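PDB 6G9C: immunomodulatory active chitinase from Trichuris suis, which probably hydrolyses and binds chitin as a family 18 glycosyl hydrolase of a parasitic whipworm, and has immunomodulatory activity. Local coordinates for residues A59-A70 with S99-G110. Residues are numbered along the deposited sequence; the frame is centred on the assembly and turned at random.
Sequences ANLCEYIFYAFA and SQPDLKVLLSLG
Leu-106 touches two rings of the neighbouring strand with its two methyls: CD1 meets the edge of Tyr-64 at CD2 (3.9 Å), while CD2 lies beside Phe-66 CE2, the Leu-106 and Phe-66 side chains pointing the same way into the barrel interior, where strand 187-193 meets them. On the other face, Ile-65 CD1 fits against both methyls of Leu-103, Val-105 packs on helix 85-94, and both methyls of Leu-107 close on Ala-70 CB. The strands run parallel, joined by six backbone hydrogen bonds, the first from Lys-104 N to Glu-63 O and the last from Ala-70 N to Ser-108 O, 2.9 Å long. At this end a cis peptide precedes Phe-69, whose ring is sandwiched between Ala-68 CB and Gly-110 O, the oxygen 3.5 Å above the ring plane. Ser-108 OG turns to Asp-149 on the next strand. At the opposite end Gln-100, its chain extended with CG anti to the backbone N (chi1 -169°), reaches across to segment 59-70: NE2 gives one hydrogen to Cys-62 O (2.7 Å) and the other to Asp-102 OD1, while OE1 takes Asn-60 N from above its carbonyl plane (2.9 Å). A water bridges Glu-63 OE2 and Asp-102 O. These are adjacent strands of the family's TIM barrel; one glutamine amide ties the loops leading into both, gripping the carbonyl of Cys-62, whose SG is in the disulfide with Cys-37, so beyond the paired strands a side-chain amide, not backbone pairing, holds the two loops together.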
loop_
_atom_site.group_PDB
_atom_site.type_symbol
_atom_site.label_atom_id
_atom_site.label_comp_id
_atom_site.label_asym_id
_atom_site.label_seq_id
_atom_site.Cartn_x
_atom_site.Cartn_y
_atom_site.Cartn_z
ATOM N N ALA A 59 -10.478 9.906 -5.455
ATOM C CA ALA A 59 -9.544 10.388 -4.443
ATOM C C ALA A 59 -10.120 11.567 -3.665
ATOM O O ALA A 59 -10.736 12.472 -4.241
ATOM C CB ALA A 59 -8.218 10.789 -5.100
ATOM N N ASN A 60 -9.937 11.525 -2.340
ATOM C CA ASN A 60 -10.289 12.563 -1.368
ATOM C C ASN A 60 -11.782 12.665 -1.079
ATOM O O ASN A 60 -12.207 13.582 -0.368
ATOM C CB ASN A 60 -9.748 13.929 -1.798
ATOM C CG ASN A 60 -8.242 13.958 -1.811
ATOM O OD1 ASN A 60 -7.603 13.529 -0.854
ATOM N ND2 ASN A 60 -7.663 14.435 -2.905
ATOM N N LEU A 61 -12.596 11.764 -1.619
ATOM C CA LEU A 61 -14.004 11.703 -1.246
ATOM C C LEU A 61 -14.170 11.469 0.255
ATOM O O LEU A 61 -14.955 12.154 0.924
ATOM C CB LEU A 61 -14.658 10.576 -2.033
ATOM C CG LEU A 61 -16.062 10.621 -2.581
ATOM C CD1 LEU A 61 -16.282 11.881 -3.376
ATOM C CD2 LEU A 61 -16.242 9.374 -3.433
ATOM N N CYS A 62 -13.420 10.514 0.801
ATOM C CA CYS A 62 -13.550 10.051 2.177
ATOM C C CYS A 62 -12.167 10.039 2.807
ATOM O O CYS A 62 -11.169 9.882 2.105
ATOM C CB CYS A 62 -14.132 8.630 2.252
ATOM S SG CYS A 62 -15.589 8.511 1.230
ATOM N N GLU A 63 -12.097 10.217 4.128
ATOM C CA GLU A 63 -10.836 9.876 4.785
ATOM C C GLU A 63 -10.796 8.416 5.204
ATOM O O GLU A 63 -9.718 7.814 5.242
ATOM C CB GLU A 63 -10.569 10.758 6.005
ATOM C CG GLU A 63 -9.100 10.721 6.406
ATOM C CD GLU A 63 -8.803 11.458 7.691
ATOM O OE1 GLU A 63 -9.703 12.151 8.214
ATOM O OE2 GLU A 63 -7.659 11.338 8.175
ATOM N N TYR A 64 -11.955 7.838 5.492
ATOM C CA TYR A 64 -12.075 6.466 5.942
ATOM C C TYR A 64 -13.037 5.743 5.013
ATOM O O TYR A 64 -14.156 6.216 4.784
ATOM C CB TYR A 64 -12.602 6.401 7.381
ATOM C CG TYR A 64 -11.828 7.231 8.382
ATOM C CD1 TYR A 64 -12.134 8.570 8.589
ATOM C CD2 TYR A 64 -10.804 6.666 9.134
ATOM C CE1 TYR A 64 -11.427 9.332 9.514
ATOM C CE2 TYR A 64 -10.091 7.419 10.067
ATOM C CZ TYR A 64 -10.412 8.743 10.252
ATOM O OH TYR A 64 -9.712 9.490 11.169
ATOM N N ILE A 65 -12.613 4.600 4.489
ATOM C CA ILE A 65 -13.515 3.685 3.800
ATOM C C ILE A 65 -13.775 2.513 4.733
ATOM O O ILE A 65 -12.831 1.927 5.272
ATOM C CB ILE A 65 -12.941 3.198 2.463
ATOM C CG1 ILE A 65 -12.996 4.326 1.413
ATOM C CG2 ILE A 65 -13.716 1.968 1.989
ATOM C CD1 ILE A 65 -12.169 4.023 0.204
ATOM N N PHE A 66 -15.049 2.168 4.914
ATOM C CA PHE A 66 -15.445 1.019 5.727
ATOM C C PHE A 66 -15.873 -0.093 4.779
ATOM O O PHE A 66 -16.756 0.110 3.936
ATOM C CB PHE A 66 -16.576 1.382 6.691
ATOM C CG PHE A 66 -16.216 2.482 7.641
ATOM C CD1 PHE A 66 -16.379 3.811 7.276
ATOM C CD2 PHE A 66 -15.685 2.192 8.890
ATOM C CE1 PHE A 66 -16.022 4.832 8.132
ATOM C CE2 PHE A 66 -15.331 3.211 9.760
ATOM C CZ PHE A 66 -15.491 4.533 9.373
ATOM N N TYR A 67 -15.233 -1.255 4.899
ATOM C CA TYR A 67 -15.473 -2.363 3.978
ATOM C C TYR A 67 -16.549 -3.281 4.555
ATOM O O TYR A 67 -16.293 -4.024 5.512
ATOM C CB TYR A 67 -14.175 -3.117 3.714
ATOM C CG TYR A 67 -14.265 -4.053 2.539
ATOM C CD1 TYR A 67 -14.964 -5.256 2.637
ATOM C CD2 TYR A 67 -13.678 -3.730 1.308
ATOM C CE1 TYR A 67 -15.061 -6.118 1.566
ATOM C CE2 TYR A 67 -13.774 -4.595 0.227
ATOM C CZ TYR A 67 -14.471 -5.782 0.364
ATOM O OH TYR A 67 -14.571 -6.650 -0.694
ATOM N N ALA A 68 -17.749 -3.240 3.967
ATOM C CA ALA A 68 -18.860 -4.095 4.390
ATOM C C ALA A 68 -19.023 -5.259 3.416
ATOM O O ALA A 68 -19.204 -5.031 2.213
ATOM C CB ALA A 68 -20.154 -3.283 4.473
ATOM N N PHE A 69 -18.979 -6.510 3.909
ATOM C CA PHE A 69 -18.680 -6.937 5.291
ATOM C C PHE A 69 -17.751 -8.146 5.263
ATOM O O PHE A 69 -17.732 -8.903 4.288
ATOM C CB PHE A 69 -19.935 -7.377 6.050
ATOM C CG PHE A 69 -20.910 -6.279 6.346
ATOM C CD1 PHE A 69 -20.652 -5.355 7.344
ATOM C CD2 PHE A 69 -22.117 -6.209 5.652
ATOM C CE1 PHE A 69 -21.572 -4.347 7.631
ATOM C CE2 PHE A 69 -23.045 -5.206 5.925
ATOM C CZ PHE A 69 -22.763 -4.270 6.918
ATOM N N ALA A 70 -17.032 -8.384 6.360
ATOM C CA ALA A 70 -16.435 -9.689 6.573
ATOM C C ALA A 70 -17.491 -10.648 7.126
ATOM O O ALA A 70 -18.640 -10.273 7.376
ATOM C CB ALA A 70 -15.235 -9.592 7.517
ATOM N N SER A 99 -3.492 7.126 -4.965
ATOM C CA SER A 99 -3.890 8.487 -5.306
ATOM C C SER A 99 -4.371 9.283 -4.100
ATOM O O SER A 99 -4.642 10.478 -4.237
ATOM C CB SER A 99 -4.969 8.468 -6.394
ATOM O OG SER A 99 -5.822 7.349 -6.250
ATOM N N GLN A 100 -4.455 8.660 -2.924
ATOM C CA GLN A 100 -4.868 9.351 -1.703
ATOM C C GLN A 100 -4.107 8.748 -0.530
ATOM O O GLN A 100 -4.604 7.846 0.163
ATOM C CB GLN A 100 -6.378 9.251 -1.484
ATOM C CG GLN A 100 -6.907 10.164 -0.382
ATOM C CD GLN A 100 -8.281 9.766 0.099
ATOM O OE1 GLN A 100 -9.115 9.320 -0.684
ATOM N NE2 GLN A 100 -8.523 9.908 1.402
ATOM N N PRO A 101 -2.893 9.241 -0.262
ATOM C CA PRO A 101 -2.024 8.583 0.729
ATOM C C PRO A 101 -2.596 8.543 2.140
ATOM O O PRO A 101 -2.271 7.616 2.889
ATOM C CB PRO A 101 -0.730 9.413 0.666
ATOM C CG PRO A 101 -0.779 10.110 -0.658
ATOM C CD PRO A 101 -2.217 10.355 -0.956
ATOM N N ASP A 102 -3.454 9.492 2.522
ATOM C CA ASP A 102 -4.013 9.513 3.872
ATOM C C ASP A 102 -5.221 8.596 4.044
ATOM O O ASP A 102 -5.751 8.509 5.152
ATOM C CB ASP A 102 -4.404 10.943 4.265
ATOM C CG ASP A 102 -5.704 11.406 3.604
ATOM O OD1 ASP A 102 -5.985 10.980 2.467
ATOM O OD2 ASP A 102 -6.443 12.205 4.219
ATOM N N LEU A 103 -5.678 7.932 2.983
ATOM C CA LEU A 103 -6.847 7.062 3.076
ATOM C C LEU A 103 -6.631 5.956 4.104
ATOM O O LEU A 103 -5.578 5.324 4.132
ATOM C CB LEU A 103 -7.136 6.451 1.701
ATOM C CG LEU A 103 -8.345 5.524 1.579
ATOM C CD1 LEU A 103 -9.613 6.283 1.924
ATOM C CD2 LEU A 103 -8.421 4.943 0.164
ATOM N N LYS A 104 -7.626 5.739 4.963
ATOM C CA LYS A 104 -7.649 4.610 5.886
ATOM C C LYS A 104 -8.792 3.681 5.497
ATOM O O LYS A 104 -9.895 4.143 5.202
ATOM C CB LYS A 104 -7.836 5.077 7.334
ATOM C CG LYS A 104 -6.828 6.107 7.822
ATOM C CD LYS A 104 -5.425 5.584 7.693
ATOM C CE LYS A 104 -4.420 6.509 8.366
ATOM N NZ LYS A 104 -3.143 6.571 7.596
ATOM N N VAL A 105 -8.543 2.374 5.519
ATOM C CA VAL A 105 -9.548 1.384 5.138
ATOM C C VAL A 105 -9.772 0.454 6.323
ATOM O O VAL A 105 -8.839 -0.234 6.763
ATOM C CB VAL A 105 -9.121 0.582 3.898
ATOM C CG1 VAL A 105 -10.229 -0.379 3.481
ATOM C CG2 VAL A 105 -8.762 1.515 2.745
ATOM N N LEU A 106 -11.009 0.410 6.816
ATOM C CA LEU A 106 -11.385 -0.413 7.959
ATOM C C LEU A 106 -12.289 -1.539 7.484
ATOM O O LEU A 106 -13.039 -1.386 6.516
ATOM C CB LEU A 106 -12.111 0.412 9.031
ATOM C CG LEU A 106 -11.326 1.486 9.794
ATOM C CD1 LEU A 106 -11.267 2.797 9.000
ATOM C CD2 LEU A 106 -11.961 1.713 11.160
ATOM N N LEU A 107 -12.203 -2.680 8.152
ATOM C CA LEU A 107 -13.058 -3.820 7.852
ATOM C C LEU A 107 -14.264 -3.804 8.779
ATOM O O LEU A 107 -14.103 -3.749 10.002
ATOM C CB LEU A 107 -12.285 -5.132 8.024
ATOM C CG LEU A 107 -13.047 -6.423 7.697
ATOM C CD1 LEU A 107 -13.508 -6.412 6.212
ATOM C CD2 LEU A 107 -12.166 -7.633 7.999
ATOM N N SER A 108 -15.464 -3.867 8.201
ATOM C CA SER A 108 -16.702 -3.921 8.971
ATOM C C SER A 108 -17.190 -5.355 9.106
ATOM O O SER A 108 -17.029 -6.173 8.195
ATOM C CB SER A 108 -17.795 -3.063 8.310
ATOM O OG SER A 108 -17.479 -1.677 8.379
ATOM N N LEU A 109 -17.791 -5.653 10.266
ATOM C CA LEU A 109 -18.322 -6.971 10.575
ATOM C C LEU A 109 -19.732 -6.827 11.132
ATOM O O LEU A 109 -19.973 -6.017 12.033
ATOM C CB LEU A 109 -17.429 -7.707 11.587
ATOM C CG LEU A 109 -17.856 -9.140 11.826
ATOM C CD1 LEU A 109 -17.591 -9.948 10.563
ATOM C CD2 LEU A 109 -17.085 -9.726 13.016
ATOM N N GLY A 110 -20.654 -7.622 10.608
ATOM C CA GLY A 110 -22.013 -7.593 11.103
ATOM C C GLY A 110 -22.976 -7.104 10.041
ATOM O O GLY A 110 -23.053 -7.684 8.954
HETATM O O HOH W 1 -8.640 13.431 1.923
HETATM O O HOH W 2 -6.128 9.158 7.950
HETATM O O HOH W 3 -20.824 -9.938 8.852
#